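Local coordinates for protein ferritin heavy chain (Trichoplusia ni, PDB 1Z6O) that oxidises ferrous iron at a ferroxidase site and, together with light chains in a 24-subunit shell, stores it in a soluble ferric form, at residues Lys121-Arg124 with Asn125-Ala129. Sequence-based numbering, arbitrary orientation.
Sequences KSIR and NVIKA
Arg124 and Lys128 meet one turn apart on helix 105-132, in a local i to i+4 contact on one helix of the ferritin four-helix bundle. The backbone is regular alpha-helix: Asn125 N, Val126 N, Ile127 N and Lys128 N donate to the carbonyls of Lys121, Ser122, Ile123 and Arg124, the Ile127 N to Ile123 O bond measuring 2.9 Å. The two cationic side chains cross at an angle. Lys128 runs extended and bends at its last torsion (chi4 70°), which turns NZ back over the Arg124 carbonyl and toward Asn125. There NZ donates to Asn125 OD1 at 3.2 Å, from above the amide plane rather than along a lone pair. NZ lies 4.1 Å from Arg124 NH2, oblique to the guanidinium. A water accepts from both, 3.1 Å from Arg124 NH2 and 3.2 Å from Lys128 NZ, and sits at the guanidinium edge, in its plane. Arg124 also reaches a second subunit, where NH1 bonds Asn137 O and the guanidinium makes a cation-pi contact with Phe136. Without the lysine amine, as with an alanine here, Asn125 OD1 would probably lose this donor and the bridging water one of its two partners here. Ile123 CG2 meets Ile127 CD1 at 4.1 Å. Ile123 faces the bundle, packing on Gln28 and Leu150, its side chain about 6 Å from the bound iron. Arg124, Ile127 and Lys128 pack against Tyr139 of the second subunit. The shared water and the Asn125 amide oxygen probably ease the repulsion between the two like charges.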
# COMPACT_ATOMS: atom_id res chain seq x y z
N LYS M 121 -34.82 30.42 33.78
CA LYS M 121 -35.54 30.69 35.02
C LYS M 121 -36.55 29.57 35.30
O LYS M 121 -36.72 29.12 36.44
CB LYS M 121 -36.26 32.04 34.89
CG LYS M 121 -37.00 32.50 36.11
CD LYS M 121 -37.55 33.90 35.86
CE LYS M 121 -38.52 34.32 36.96
NZ LYS M 121 -39.19 35.62 36.64
N SER M 122 -37.23 29.10 34.26
CA SER M 122 -38.20 28.03 34.43
C SER M 122 -37.52 26.72 34.88
O SER M 122 -38.03 26.01 35.75
CB SER M 122 -38.98 27.82 33.12
OG SER M 122 -39.87 26.73 33.25
N ILE M 123 -36.37 26.39 34.30
CA ILE M 123 -35.65 25.17 34.70
C ILE M 123 -35.22 25.30 36.17
O ILE M 123 -35.29 24.33 36.93
CB ILE M 123 -34.41 24.93 33.79
CG1 ILE M 123 -34.89 24.51 32.39
CG2 ILE M 123 -33.51 23.82 34.39
CD1 ILE M 123 -33.82 24.63 31.32
N ARG M 124 -34.75 26.48 36.57
CA ARG M 124 -34.35 26.68 37.97
C ARG M 124 -35.58 26.46 38.88
O ARG M 124 -35.44 25.96 39.99
CB ARG M 124 -33.74 28.08 38.17
CG ARG M 124 -32.31 28.22 37.55
CD ARG M 124 -31.82 29.69 37.62
NE ARG M 124 -32.07 30.20 38.96
CZ ARG M 124 -31.29 29.98 40.01
NH1 ARG M 124 -30.16 29.28 39.88
NH2 ARG M 124 -31.69 30.35 41.21
N ASN M 125 -36.77 26.83 38.41
CA ASN M 125 -37.97 26.60 39.20
C ASN M 125 -38.34 25.12 39.26
O ASN M 125 -38.91 24.66 40.24
CB ASN M 125 -39.15 27.43 38.68
CG ASN M 125 -39.04 28.89 39.11
OD1 ASN M 125 -38.59 29.17 40.22
ND2 ASN M 125 -39.45 29.80 38.25
N VAL M 126 -38.04 24.36 38.20
CA VAL M 126 -38.31 22.91 38.23
C VAL M 126 -37.34 22.31 39.27
O VAL M 126 -37.71 21.45 40.08
CB VAL M 126 -38.04 22.24 36.86
CG1 VAL M 126 -38.27 20.72 36.97
CG2 VAL M 126 -38.96 22.84 35.78
N ILE M 127 -36.09 22.77 39.23
CA ILE M 127 -35.09 22.28 40.18
C ILE M 127 -35.57 22.55 41.62
O ILE M 127 -35.51 21.66 42.48
CB ILE M 127 -33.73 22.98 39.93
CG1 ILE M 127 -33.08 22.38 38.67
CG2 ILE M 127 -32.80 22.81 41.14
CD1 ILE M 127 -31.88 23.19 38.14
N LYS M 128 -36.06 23.76 41.88
CA LYS M 128 -36.55 24.09 43.23
C LYS M 128 -37.69 23.17 43.65
O LYS M 128 -37.71 22.66 44.77
CB LYS M 128 -37.07 25.53 43.30
CG LYS M 128 -36.04 26.60 43.07
CD LYS M 128 -36.63 27.98 43.37
CE LYS M 128 -35.71 29.10 42.89
NZ LYS M 128 -35.65 29.20 41.40
N ALA M 129 -38.66 22.97 42.75
CA ALA M 129 -39.79 22.09 43.07
C ALA M 129 -39.33 20.66 43.36
O ALA M 129 -39.83 20.01 44.28
CB ALA M 129 -40.80 22.09 41.92
O HOH W 1 -34.27 32.01 41.89